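Local coordinates for major royal jelly protein 1 (Apis mellifera, PDB 5YYL) that is the most abundant protein of royal jelly, probably nourishes developing bee larvae, and binds the sterol 24-methylenecholesterol, at residues V316-L321 / E409-T414; K309-S314 / W330-T335; Q299-T304 / H339-V344; S187-S192 / N263-S268. All blocks are in the same frame, centred on the assembly; numbering follows the deposited sequence.

Interaction 1. Residues V316-L321 / E409-T414; sequences VLFFGL and ELILNT
The ring of Phe318 meets the helix 407-411 with its far end. Its CE1 and CZ corner lies against two methyl groups, and both approach the ring obliquely. Ile411 CG2 is 3.7 Å from Phe318 CZ, and Leu410 CD2 is 4.0 Å from Phe318 CE1. The side chains of Phe318 and Ile411 cross at about a right angle. The strand 316-321 is the second strand of a four-stranded antiparallel blade in the six-bladed beta-propeller. The contact joins this blade to a short helix that lies against its face.

Val316 adds a second point of apolar packing. Its CG2 and Ile411 CD1 reach toward each other tip to tip, 3.7 Å apart. The first torsion of Ile411 (chi1 68°) sets CG1 between the backbone N and the carbonyl carbon. CG2 then goes to Phe318, while CD1 goes to Val316. All four touching residues are buried, and no hydrogen bond crosses the contact.

Just beyond the helix, Leu412 and Asn413 face a second subunit. Asn413 ND2 bonds to Leu412 O and Glu409 O of that subunit, and the reverse bonds are also made. The chain turns back in a type II beta turn from Ile411 to Thr414. Within the turn, Thr414 OG1 donates to Ile411 O over 2.6 Å, tilted 24° from the carbonyl plane.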
loop_
_atom_site.group_PDB
_atom_site.type_symbol
_atom_site.label_atom_id
_atom_site.label_comp_id
_atom_site.label_asym_id
_atom_site.label_seq_id
_atom_site.Cartn_x
_atom_site.Cartn_y
_atom_site.Cartn_z
ATOM N N VAL A 316 -32.337 -6.956 18.900
ATOM C CA VAL A 316 -32.756 -8.339 18.653
ATOM C C VAL A 316 -32.330 -9.225 19.828
ATOM O O VAL A 316 -31.134 -9.291 20.155
ATOM C CB VAL A 316 -32.104 -8.895 17.382
ATOM C CG1 VAL A 316 -32.656 -10.278 17.061
ATOM C CG2 VAL A 316 -32.326 -7.933 16.213
ATOM N N LEU A 317 -33.300 -9.891 20.463
ATOM C CA LEU A 317 -33.045 -10.835 21.571
ATOM C C LEU A 317 -32.879 -12.235 20.999
ATOM O O LEU A 317 -33.772 -12.726 20.314
ATOM C CB LEU A 317 -34.208 -10.872 22.561
ATOM C CG LEU A 317 -34.195 -11.965 23.660
ATOM C CD1 LEU A 317 -33.339 -11.566 24.856
ATOM C CD2 LEU A 317 -35.608 -12.325 24.128
ATOM N N PHE A 318 -31.754 -12.873 21.314
ATOM C CA PHE A 318 -31.509 -14.261 20.966
ATOM C C PHE A 318 -31.586 -15.101 22.221
ATOM O O PHE A 318 -31.255 -14.629 23.313
ATOM C CB PHE A 318 -30.146 -14.425 20.323
ATOM C CG PHE A 318 -30.064 -13.848 18.952
ATOM C CD1 PHE A 318 -30.322 -14.641 17.844
ATOM C CD2 PHE A 318 -29.732 -12.512 18.768
ATOM C CE1 PHE A 318 -30.262 -14.112 16.569
ATOM C CE2 PHE A 318 -29.668 -11.974 17.496
ATOM C CZ PHE A 318 -29.938 -12.775 16.395
ATOM N N PHE A 319 -32.022 -16.349 22.047
ATOM C CA PHE A 319 -32.160 -17.277 23.153
ATOM C C PHE A 319 -32.155 -18.728 22.708
ATOM O O PHE A 319 -32.700 -19.073 21.668
ATOM C CB PHE A 319 -33.436 -16.974 23.935
ATOM C CG PHE A 319 -34.673 -16.929 23.093
ATOM C CD1 PHE A 319 -35.381 -18.088 22.823
ATOM C CD2 PHE A 319 -35.148 -15.715 22.587
ATOM C CE1 PHE A 319 -36.524 -18.050 22.045
ATOM C CE2 PHE A 319 -36.296 -15.669 21.813
ATOM C CZ PHE A 319 -36.984 -16.839 21.544
ATOM N N GLY A 320 -31.548 -19.581 23.524
ATOM C CA GLY A 320 -31.467 -20.989 23.242
ATOM C C GLY A 320 -32.741 -21.699 23.662
ATOM O O GLY A 320 -33.272 -21.453 24.737
ATOM N N LEU A 321 -33.202 -22.609 22.809
ATOM C CA LEU A 321 -34.405 -23.364 23.045
ATOM C C LEU A 321 -33.983 -24.788 23.389
ATOM O O LEU A 321 -33.596 -25.545 22.523
ATOM C CB LEU A 321 -35.284 -23.299 21.801
ATOM C CG LEU A 321 -35.912 -21.912 21.568
ATOM C CD1 LEU A 321 -36.184 -21.617 20.108
ATOM C CD2 LEU A 321 -37.193 -21.735 22.363
ATOM N N GLU A 409 -27.066 -11.349 8.942
ATOM C CA GLU A 409 -27.209 -12.528 8.063
ATOM C C GLU A 409 -28.124 -13.633 8.650
ATOM O O GLU A 409 -28.769 -14.379 7.916
ATOM C CB GLU A 409 -25.828 -13.115 7.712
ATOM C CG GLU A 409 -25.757 -13.853 6.377
ATOM C CD GLU A 409 -24.329 -14.194 5.891
ATOM O OE1 GLU A 409 -24.162 -15.263 5.242
ATOM O OE2 GLU A 409 -23.371 -13.409 6.118
ATOM N N LEU A 410 -28.181 -13.735 9.972
ATOM C CA LEU A 410 -28.931 -14.796 10.651
ATOM C C LEU A 410 -30.434 -14.500 10.610
ATOM O O LEU A 410 -31.240 -15.399 10.414
ATOM C CB LEU A 410 -28.407 -14.913 12.099
ATOM C CG LEU A 410 -28.515 -16.153 12.987
ATOM C CD1 LEU A 410 -28.191 -17.440 12.261
ATOM C CD2 LEU A 410 -27.603 -15.993 14.190
ATOM N N ILE A 411 -30.792 -13.233 10.747
ATOM C CA ILE A 411 -32.179 -12.795 10.855
ATOM C C ILE A 411 -32.773 -12.158 9.580
ATOM O O ILE A 411 -33.976 -11.924 9.531
ATOM C CB ILE A 411 -32.369 -11.799 12.021
ATOM C CG1 ILE A 411 -31.651 -10.460 11.742
ATOM C CG2 ILE A 411 -31.913 -12.428 13.318
ATOM C CD1 ILE A 411 -31.602 -9.514 12.926
ATOM N N LEU A 412 -31.947 -11.900 8.564
ATOM C CA LEU A 412 -32.381 -11.247 7.324
ATOM C C LEU A 412 -33.542 -11.988 6.690
ATOM O O LEU A 412 -33.507 -13.210 6.599
ATOM C CB LEU A 412 -31.229 -11.201 6.296
ATOM C CG LEU A 412 -31.482 -10.405 5.000
ATOM C CD1 LEU A 412 -31.648 -8.920 5.291
ATOM C CD2 LEU A 412 -30.332 -10.643 4.039
ATOM N N ASN A 413 -34.541 -11.236 6.223
ATOM C CA ASN A 413 -35.788 -11.794 5.675
ATOM C C ASN A 413 -36.521 -12.725 6.675
ATOM O O ASN A 413 -37.037 -13.791 6.283
ATOM C CB ASN A 413 -35.525 -12.555 4.350
ATOM C CG ASN A 413 -34.719 -11.750 3.342
ATOM O OD1 ASN A 413 -34.834 -10.542 3.273
ATOM N ND2 ASN A 413 -33.906 -12.434 2.543
ATOM N N THR A 414 -36.514 -12.357 7.956
ATOM C CA THR A 414 -37.286 -13.067 8.988
ATOM C C THR A 414 -37.930 -12.031 9.882
ATOM O O THR A 414 -37.513 -10.873 9.877
ATOM C CB THR A 414 -36.441 -14.037 9.877
ATOM O OG1 THR A 414 -35.706 -13.305 10.864
ATOM C CG2 THR A 414 -35.470 -14.885 9.045
#

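Interaction 2. Residues K309-S314 / W330-T335; sequences KVVSKS and WNEHRT
Val311 and Glu332 meet at about a right angle, with Val311 CG1 3.7 Å from Glu332 OE1. Glu332 has CG anti to the carbonyl carbon (chi1 -71°) and runs on extended, which brings OE1 to the valine. The second touch is between Ser314 O and His333 CE1, 3.6 Å apart, and the ring comes to that oxygen obliquely. No hydrogen bond crosses between the segments. They lie at one end of a propeller blade, where the strands 306-311 and 326-331 flank the strand 316-321.

An Asx turn sets the position of His333. Asn331 OD1 accepts from His333 N over 2.8 Å, in the carbonyl plane and on a lone pair. His333 ND1 also bonds weakly to Asn331 OD1. On the other segment, Ser312 OG donates to Ser314 OG at 3.0 Å.

Further out, Glu376 bonds to Lys313 N and Ser314 OG. Asn331 ND2 bonds to Cys416 O and Asn418 OD1. The carboxylate of Glu332 is held by hydroxyls: OE2 pairs with Tyr266 and Thr262, and OE1 with Ser259.

The valine thus packs against a carboxylate that takes three hydroxyl bonds from the neighbouring blade. The direct contact is van der Waals in kind, and the polar bonds around it fix its parts.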
loop_
_atom_site.group_PDB
_atom_site.type_symbol
_atom_site.label_atom_id
_atom_site.label_comp_id
_atom_site.label_asym_id
_atom_site.label_seq_id
_atom_site.Cartn_x
_atom_site.Cartn_y
_atom_site.Cartn_z
ATOM N N LYS A 309 -29.149 -16.223 27.002
ATOM C CA LYS A 309 -29.814 -15.150 26.272
ATOM C C LYS A 309 -28.831 -14.023 25.959
ATOM O O LYS A 309 -27.906 -13.779 26.713
ATOM C CB LYS A 309 -30.987 -14.613 27.108
ATOM C CG LYS A 309 -32.357 -15.149 26.723
ATOM C CD LYS A 309 -33.386 -15.175 27.858
ATOM C CE LYS A 309 -33.370 -16.539 28.515
ATOM N NZ LYS A 309 -34.080 -16.647 29.804
ATOM N N VAL A 310 -29.064 -13.312 24.871
ATOM C CA VAL A 310 -28.277 -12.136 24.543
ATOM C C VAL A 310 -29.098 -11.184 23.674
ATOM O O VAL A 310 -29.944 -11.625 22.914
ATOM C CB VAL A 310 -26.943 -12.549 23.853
ATOM C CG1 VAL A 310 -27.180 -13.212 22.497
ATOM C CG2 VAL A 310 -25.984 -11.372 23.716
ATOM N N VAL A 311 -28.847 -9.886 23.803
ATOM C CA VAL A 311 -29.495 -8.861 22.996
ATOM C C VAL A 311 -28.463 -8.064 22.218
ATOM O O VAL A 311 -27.457 -7.644 22.762
ATOM C CB VAL A 311 -30.302 -7.865 23.847
ATOM C CG1 VAL A 311 -31.243 -7.072 22.953
ATOM C CG2 VAL A 311 -31.105 -8.579 24.951
ATOM N N SER A 312 -28.730 -7.842 20.936
ATOM C CA SER A 312 -27.879 -7.008 20.081
ATOM C C SER A 312 -28.070 -5.549 20.458
ATOM O O SER A 312 -29.111 -5.185 21.009
ATOM C CB SER A 312 -28.253 -7.217 18.616
ATOM O OG SER A 312 -29.640 -6.978 18.408
ATOM N N LYS A 313 -27.083 -4.707 20.155
ATOM C CA LYS A 313 -27.263 -3.245 20.256
ATOM C C LYS A 313 -28.495 -2.816 19.446
ATOM O O LYS A 313 -29.264 -1.968 19.892
ATOM C CB LYS A 313 -26.023 -2.476 19.746
ATOM C CG LYS A 313 -24.732 -2.645 20.552
ATOM N N SER A 314 -28.695 -3.453 18.288
ATOM C CA SER A 314 -29.855 -3.174 17.414
ATOM C C SER A 314 -31.252 -3.657 17.906
ATOM O O SER A 314 -32.262 -3.424 17.227
ATOM C CB SER A 314 -29.577 -3.746 16.016
ATOM O OG SER A 314 -29.315 -5.136 16.080
ATOM N N TRP A 330 -36.145 -12.765 18.759
ATOM C CA TRP A 330 -37.303 -11.898 18.883
ATOM C C TRP A 330 -36.831 -10.450 18.885
ATOM O O TRP A 330 -35.965 -10.102 19.674
ATOM C CB TRP A 330 -38.062 -12.199 20.164
ATOM C CG TRP A 330 -39.087 -11.180 20.479
ATOM C CD1 TRP A 330 -40.280 -11.025 19.871
ATOM C CD2 TRP A 330 -39.018 -10.166 21.491
ATOM N NE1 TRP A 330 -40.977 -9.973 20.433
ATOM C CE2 TRP A 330 -40.220 -9.427 21.427
ATOM C CE3 TRP A 330 -38.056 -9.804 22.437
ATOM C CZ2 TRP A 330 -40.479 -8.344 22.262
ATOM C CZ3 TRP A 330 -38.323 -8.721 23.281
ATOM C CH2 TRP A 330 -39.524 -8.013 23.187
ATOM N N ASN A 331 -37.407 -9.620 18.015
ATOM C CA ASN A 331 -37.060 -8.204 17.926
ATOM C C ASN A 331 -37.858 -7.412 18.967
ATOM O O ASN A 331 -39.064 -7.612 19.122
ATOM C CB ASN A 331 -37.343 -7.661 16.530
ATOM C CG ASN A 331 -36.601 -6.363 16.246
ATOM O OD1 ASN A 331 -36.738 -5.372 16.983
ATOM N ND2 ASN A 331 -35.816 -6.352 15.140
ATOM N N GLU A 332 -37.171 -6.517 19.681
ATOM C CA GLU A 332 -37.805 -5.708 20.717
ATOM C C GLU A 332 -38.752 -4.661 20.149
ATOM O O GLU A 332 -39.671 -4.214 20.861
ATOM C CB GLU A 332 -36.764 -4.983 21.556
ATOM C CG GLU A 332 -35.952 -5.863 22.485
ATOM C CD GLU A 332 -35.028 -5.040 23.350
ATOM O OE1 GLU A 332 -33.999 -4.541 22.817
ATOM O OE2 GLU A 332 -35.347 -4.853 24.540
ATOM N N HIS A 333 -38.516 -4.254 18.893
ATOM C CA HIS A 333 -39.424 -3.347 18.183
ATOM C C HIS A 333 -40.829 -3.939 17.988
ATOM O O HIS A 333 -41.810 -3.196 17.966
ATOM C CB HIS A 333 -38.846 -2.935 16.823
ATOM C CG HIS A 333 -37.581 -2.140 16.923
ATOM N ND1 HIS A 333 -36.351 -2.634 16.538
ATOM C CD2 HIS A 333 -37.351 -0.887 17.381
ATOM C CE1 HIS A 333 -35.421 -1.721 16.744
ATOM N NE2 HIS A 333 -36.004 -0.646 17.244
ATOM N N ARG A 334 -40.913 -5.262 17.851
ATOM C CA ARG A 334 -42.190 -5.949 17.713
ATOM C C ARG A 334 -42.779 -6.240 19.083
ATOM O O ARG A 334 -42.132 -6.034 20.121
ATOM C CB ARG A 334 -42.053 -7.264 16.940
ATOM C CG ARG A 334 -41.305 -7.209 15.627
ATOM C CD ARG A 334 -42.156 -7.039 14.388
ATOM N NE ARG A 334 -41.296 -7.241 13.212
ATOM C CZ ARG A 334 -41.714 -7.435 11.957
ATOM N NH1 ARG A 334 -43.017 -7.451 11.657
ATOM N NH2 ARG A 334 -40.807 -7.616 10.990
ATOM N N THR A 335 -44.027 -6.702 19.073
ATOM C CA THR A 335 -44.750 -7.028 20.286
ATOM C C THR A 335 -44.379 -8.446 20.728
ATOM O O THR A 335 -44.209 -9.338 19.895
ATOM C CB THR A 335 -46.285 -6.934 20.082
ATOM O OG1 THR A 335 -46.714 -7.895 19.109
ATOM C CG2 THR A 335 -46.691 -5.531 19.629
#

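Interaction 3. Residues Q299-T304 / H339-V344; sequences QNILDT and HNIRTV
Ile341 puts its CD1 methyl against two side chains that it meets at different angles. It crosses Ile301 obliquely and Leu302 at about a right angle. Ile341 CD1 is 3.5 Å from Ile301 CD1, and Ile301 CG1 is almost as near. Leu302 CD2 lies 3.8 Å from the same Ile341 CD1 and also approaches Ile341 CG2.

The torsions explain the meeting. Ile341 has CG1 anti to the carbonyl carbon (chi1 -67°) and continues extended, which carries CD1 forward to the opposing pair. Ile301 is extended too, with CG1 anti to the backbone N, and it offers the end of its long branch. The contact is wholly apolar.

Other groups fix the surroundings. Leu302 and Ile341 both also touch Phe319 of the strand 316-321, and Ile301 packs on Leu275 of the preceding blade. Nearer the surface, Asp303 OD1 forms a salt bridge with Arg338 NH2, which ties the same two parts of the chain together.

The residues 299-304 link the strand 295-298 of one blade to the strand 306-311 of the next. The residues 339-344 lead into the last strand of that second blade. This is a blade-to-blade connection of a six-bladed beta-propeller, packed by aliphatic side chains against the blade it leads into.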
loop_
_atom_site.group_PDB
_atom_site.type_symbol
_atom_site.label_atom_id
_atom_site.label_comp_id
_atom_site.label_asym_id
_atom_site.label_seq_id
_atom_site.Cartn_x
_atom_site.Cartn_y
_atom_site.Cartn_z
ATOM N N GLN A 299 -45.981 -15.049 29.932
ATOM C CA GLN A 299 -45.756 -16.375 30.531
ATOM C C GLN A 299 -46.143 -17.481 29.546
ATOM O O GLN A 299 -47.033 -17.300 28.714
ATOM C CB GLN A 299 -46.556 -16.538 31.817
ATOM C CG GLN A 299 -46.062 -17.686 32.683
ATOM C CD GLN A 299 -46.947 -17.991 33.885
ATOM O OE1 GLN A 299 -46.832 -19.074 34.481
ATOM N NE2 GLN A 299 -47.832 -17.043 34.251
ATOM N N ASN A 300 -45.458 -18.620 29.640
ATOM C CA ASN A 300 -45.713 -19.786 28.793
ATOM C C ASN A 300 -45.714 -19.453 27.294
ATOM O O ASN A 300 -46.408 -20.101 26.507
ATOM C CB ASN A 300 -47.020 -20.469 29.218
ATOM C CG ASN A 300 -47.037 -20.824 30.705
ATOM O OD1 ASN A 300 -46.100 -21.436 31.225
ATOM N ND2 ASN A 300 -48.104 -20.433 31.394
ATOM N N ILE A 301 -44.914 -18.458 26.905
ATOM C CA ILE A 301 -44.858 -17.992 25.520
ATOM C C ILE A 301 -44.062 -18.911 24.600
ATOM O O ILE A 301 -44.276 -18.891 23.405
ATOM C CB ILE A 301 -44.305 -16.554 25.405
ATOM C CG1 ILE A 301 -44.499 -16.026 23.971
ATOM C CG2 ILE A 301 -42.838 -16.464 25.835
ATOM C CD1 ILE A 301 -44.352 -14.530 23.821
ATOM N N LEU A 302 -43.127 -19.690 25.130
ATOM C CA LEU A 302 -42.334 -20.641 24.314
ATOM C C LEU A 302 -42.864 -22.054 24.519
ATOM O O LEU A 302 -43.481 -22.356 25.536
ATOM C CB LEU A 302 -40.839 -20.573 24.679
ATOM C CG LEU A 302 -40.211 -19.180 24.771
ATOM C CD1 LEU A 302 -38.795 -19.277 25.305
ATOM C CD2 LEU A 302 -40.237 -18.492 23.421
ATOM N N ASP A 303 -42.616 -22.925 23.551
ATOM C CA ASP A 303 -43.023 -24.329 23.644
ATOM C C ASP A 303 -42.069 -25.149 24.514
ATOM O O ASP A 303 -42.465 -26.194 25.031
ATOM C CB ASP A 303 -43.108 -24.950 22.248
ATOM C CG ASP A 303 -44.216 -24.341 21.406
ATOM O OD1 ASP A 303 -45.391 -24.334 21.852
ATOM O OD2 ASP A 303 -43.927 -23.863 20.295
ATOM N N THR A 304 -40.814 -24.696 24.645
ATOM C CA THR A 304 -39.811 -25.347 25.495
ATOM C C THR A 304 -39.101 -24.320 26.393
ATOM O O THR A 304 -39.377 -23.126 26.321
ATOM C CB THR A 304 -38.798 -26.135 24.629
ATOM O OG1 THR A 304 -37.883 -26.847 25.470
ATOM C CG2 THR A 304 -37.996 -25.201 23.607
ATOM N N HIS A 339 -46.195 -15.065 17.317
ATOM C CA HIS A 339 -46.011 -14.775 15.877
ATOM C C HIS A 339 -44.793 -13.876 15.549
ATOM O O HIS A 339 -44.396 -13.763 14.380
ATOM C CB HIS A 339 -47.315 -14.257 15.226
ATOM C CG HIS A 339 -47.555 -12.782 15.373
ATOM N ND1 HIS A 339 -47.305 -11.883 14.353
ATOM C CD2 HIS A 339 -48.053 -12.054 16.402
ATOM C CE1 HIS A 339 -47.618 -10.662 14.756
ATOM N NE2 HIS A 339 -48.074 -10.739 15.996
ATOM N N ASN A 340 -44.201 -13.263 16.573
ATOM C CA ASN A 340 -42.927 -12.541 16.440
ATOM C C ASN A 340 -41.664 -13.301 16.907
ATOM O O ASN A 340 -40.553 -12.782 16.774
ATOM C CB ASN A 340 -43.048 -11.205 17.178
ATOM C CG ASN A 340 -44.109 -10.315 16.590
ATOM O OD1 ASN A 340 -44.415 -10.408 15.401
ATOM N ND2 ASN A 340 -44.680 -9.450 17.414
ATOM N N ILE A 341 -41.842 -14.503 17.460
ATOM C CA ILE A 341 -40.753 -15.387 17.856
ATOM C C ILE A 341 -40.453 -16.357 16.708
ATOM O O ILE A 341 -41.345 -17.072 16.255
ATOM C CB ILE A 341 -41.120 -16.146 19.150
ATOM C CG1 ILE A 341 -41.202 -15.131 20.282
ATOM C CG2 ILE A 341 -40.115 -17.242 19.478
ATOM C CD1 ILE A 341 -41.883 -15.632 21.532
ATOM N N ARG A 342 -39.206 -16.372 16.238
ATOM C CA ARG A 342 -38.772 -17.339 15.219
ATOM C C ARG A 342 -37.519 -18.079 15.668
ATOM O O ARG A 342 -36.721 -17.544 16.454
ATOM C CB ARG A 342 -38.543 -16.656 13.844
ATOM C CG ARG A 342 -39.745 -15.883 13.267
ATOM C CD ARG A 342 -40.770 -16.718 12.472
ATOM N NE ARG A 342 -42.115 -16.121 12.452
ATOM C CZ ARG A 342 -42.665 -15.492 11.411
ATOM N N THR A 343 -37.362 -19.321 15.207
ATOM C CA THR A 343 -36.135 -20.068 15.461
ATOM C C THR A 343 -35.231 -19.908 14.244
ATOM O O THR A 343 -35.646 -20.153 13.130
ATOM C CB THR A 343 -36.355 -21.555 15.828
ATOM O OG1 THR A 343 -36.312 -22.363 14.660
ATOM C CG2 THR A 343 -37.675 -21.748 16.564
ATOM N N VAL A 344 -33.987 -19.501 14.491
ATOM C CA VAL A 344 -33.079 -19.032 13.454
ATOM C C VAL A 344 -31.956 -20.019 13.103
ATOM O O VAL A 344 -31.399 -19.936 12.031
ATOM C CB VAL A 344 -32.509 -17.668 13.905
ATOM C CG1 VAL A 344 -31.314 -17.817 14.852
ATOM C CG2 VAL A 344 -32.165 -16.818 12.718
#

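Interaction 4. Residues S187-S192 / N263-S268; sequences SLAVQS and NNLYYS
Ala189 and Leu265 make the apolar part of this contact. Leu265 CD1 lies 4.1 Å from Ala189 CB. Leu265 has CG anti to the backbone N (chi1 175°), which extends the side chain across to the small alanine. It also touches Tyr204, Met256 and Thr280. The two strands belong to successive blades of the propeller: 185-192 is an edge strand of one four-stranded sheet, and 264-269 is the second strand of the next. The packing is therefore face to face between blades, with no backbone pairing across it.

The polar part is formed by Gln191 and Asn263. Their side chains cross at about a right angle, and their amide planes are 50° apart. Gln191 NE2 comes to 3.2 Å from Asn263 OD1, but the angle is too poor for a hydrogen bond. The nitrogen of Gln191 bonds instead to Thr280 OG1, and Gln191 OE1 bonds to Tyr204 OH. Both ends of the amide are thus held, which fixes its rotation. Thr280 OG1 also bonds to Asn263 O, so one hydroxyl serves both segments.

Further bonds lie around the contact. Ser187 OG pairs with Met256 N of strand 253-258, in the blade of 264-269. Asn264 ND2 gives a weak bond to Tyr266 OH at 3.4 Å.

The chemistry changes along the interface. Aliphatic groups meet near Ala189, and amides meet at the Gln191 end. There the segments are joined through the hydroxyl of Thr280, not through the direct amide approach.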
loop_
_atom_site.group_PDB
_atom_site.type_symbol
_atom_site.label_atom_id
_atom_site.label_comp_id
_atom_site.label_asym_id
_atom_site.label_seq_id
_atom_site.Cartn_x
_atom_site.Cartn_y
_atom_site.Cartn_z
ATOM N N SER A 187 -25.639 -16.175 36.585
ATOM C CA SER A 187 -25.938 -15.267 35.470
ATOM C C SER A 187 -25.509 -13.843 35.821
ATOM O O SER A 187 -25.542 -13.447 36.984
ATOM C CB SER A 187 -27.434 -15.305 35.112
ATOM O OG SER A 187 -27.629 -15.223 33.705
ATOM N N LEU A 188 -25.089 -13.097 34.807
ATOM C CA LEU A 188 -24.424 -11.817 35.017
ATOM C C LEU A 188 -24.699 -10.887 33.851
ATOM O O LEU A 188 -24.758 -11.314 32.688
ATOM C CB LEU A 188 -22.917 -12.015 35.169
ATOM C CG LEU A 188 -21.989 -10.808 35.320
ATOM C CD1 LEU A 188 -22.209 -10.154 36.673
ATOM C CD2 LEU A 188 -20.544 -11.258 35.134
ATOM N N ALA A 189 -24.870 -9.612 34.169
ATOM C CA ALA A 189 -25.071 -8.580 33.165
ATOM C C ALA A 189 -24.598 -7.272 33.748
ATOM O O ALA A 189 -24.782 -7.027 34.932
ATOM C CB ALA A 189 -26.528 -8.489 32.786
ATOM N N VAL A 190 -23.989 -6.430 32.917
ATOM C CA VAL A 190 -23.364 -5.209 33.387
ATOM C C VAL A 190 -23.811 -4.013 32.552
ATOM O O VAL A 190 -23.868 -4.090 31.336
ATOM C CB VAL A 190 -21.838 -5.362 33.328
ATOM C CG1 VAL A 190 -21.147 -4.100 33.834
ATOM C CG2 VAL A 190 -21.401 -6.590 34.125
ATOM N N GLN A 191 -24.109 -2.909 33.227
ATOM C CA GLN A 191 -24.600 -1.678 32.607
ATOM C C GLN A 191 -23.616 -0.541 32.918
ATOM O O GLN A 191 -23.781 0.182 33.888
ATOM C CB GLN A 191 -26.007 -1.387 33.157
ATOM C CG GLN A 191 -26.882 -0.431 32.370
ATOM C CD GLN A 191 -28.313 -0.453 32.897
ATOM O OE1 GLN A 191 -28.542 -0.335 34.106
ATOM N NE2 GLN A 191 -29.282 -0.629 31.996
ATOM N N SER A 192 -22.564 -0.409 32.117
ATOM C CA SER A 192 -21.629 0.712 32.269
ATOM C C SER A 192 -22.297 2.025 31.829
ATOM O O SER A 192 -22.323 2.347 30.636
ATOM C CB SER A 192 -20.336 0.461 31.491
ATOM N N ASN A 263 -32.925 -1.004 27.817
ATOM C CA ASN A 263 -32.595 -1.185 29.242
ATOM C C ASN A 263 -33.444 -2.244 29.975
ATOM O O ASN A 263 -33.448 -2.298 31.207
ATOM C CB ASN A 263 -32.631 0.158 30.001
ATOM C CG ASN A 263 -31.710 1.191 29.393
ATOM O OD1 ASN A 263 -30.586 1.346 29.846
ATOM N ND2 ASN A 263 -32.166 1.883 28.346
ATOM N N ASN A 264 -34.146 -3.096 29.231
ATOM C CA ASN A 264 -34.835 -4.243 29.831
ATOM C C ASN A 264 -33.835 -5.348 30.103
ATOM O O ASN A 264 -33.087 -5.723 29.214
ATOM C CB ASN A 264 -35.908 -4.770 28.908
ATOM C CG ASN A 264 -36.989 -3.764 28.653
ATOM O OD1 ASN A 264 -37.392 -3.003 29.550
ATOM N ND2 ASN A 264 -37.489 -3.761 27.431
ATOM N N LEU A 265 -33.803 -5.833 31.338
ATOM C CA LEU A 265 -33.051 -7.032 31.695
ATOM C C LEU A 265 -33.986 -8.229 31.521
ATOM O O LEU A 265 -34.820 -8.516 32.387
ATOM C CB LEU A 265 -32.557 -6.936 33.139
ATOM C CG LEU A 265 -31.861 -8.156 33.721
ATOM C CD1 LEU A 265 -30.574 -8.416 32.957
ATOM C CD2 LEU A 265 -31.605 -7.919 35.195
ATOM N N TYR A 266 -33.861 -8.905 30.376
ATOM C CA TYR A 266 -34.652 -10.110 30.084
ATOM C C TYR A 266 -34.112 -11.281 30.880
ATOM O O TYR A 266 -32.916 -11.338 31.136
ATOM C CB TYR A 266 -34.639 -10.441 28.596
ATOM C CG TYR A 266 -35.286 -9.377 27.751
ATOM C CD1 TYR A 266 -36.658 -9.387 27.507
ATOM C CD2 TYR A 266 -34.529 -8.365 27.197
ATOM C CE1 TYR A 266 -37.259 -8.398 26.741
ATOM C CE2 TYR A 266 -35.104 -7.385 26.421
ATOM C CZ TYR A 266 -36.463 -7.400 26.192
ATOM O OH TYR A 266 -37.025 -6.407 25.429
ATOM N N TYR A 267 -34.995 -12.194 31.267
ATOM C CA TYR A 267 -34.638 -13.371 32.049
ATOM C C TYR A 267 -35.766 -14.392 32.003
ATOM O O TYR A 267 -36.815 -14.117 31.429
ATOM C CB TYR A 267 -34.357 -13.000 33.505
ATOM C CG TYR A 267 -35.570 -12.495 34.252
ATOM C CD1 TYR A 267 -36.337 -13.349 35.039
ATOM C CD2 TYR A 267 -35.958 -11.152 34.166
ATOM C CE1 TYR A 267 -37.449 -12.874 35.723
ATOM C CE2 TYR A 267 -37.064 -10.668 34.843
ATOM C CZ TYR A 267 -37.802 -11.524 35.620
ATOM O OH TYR A 267 -38.902 -11.046 36.296
ATOM N N SER A 268 -35.542 -15.551 32.612
ATOM C CA SER A 268 -36.603 -16.516 32.859
ATOM C C SER A 268 -36.129 -17.569 33.831
ATOM O O SER A 268 -34.942 -17.834 33.910
ATOM C CB SER A 268 -37.034 -17.188 31.567
ATOM O OG SER A 268 -35.947 -17.810 30.920
#

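In the fold
Interactions 1, 2 and 3 gather on the blade of strands 306-311, 316-321, 326-331 and 342-346, and each meets a different part of it. Interaction 1 is buried and apolar on one face, beside the subunit interface. Interaction 3 is also buried and aliphatic, but it joins the connection from the preceding blade. Interaction 2 lies at a blade end, is only partly buried, and mixes a valine with charged and polar groups. Interaction 4 sits nearer the centre of the chain, between two earlier blades, and is partly buried. Polar side-chain bonds link it to interaction 2, among them Lys309 with Ser268. Interactions 3 and 4 do not touch.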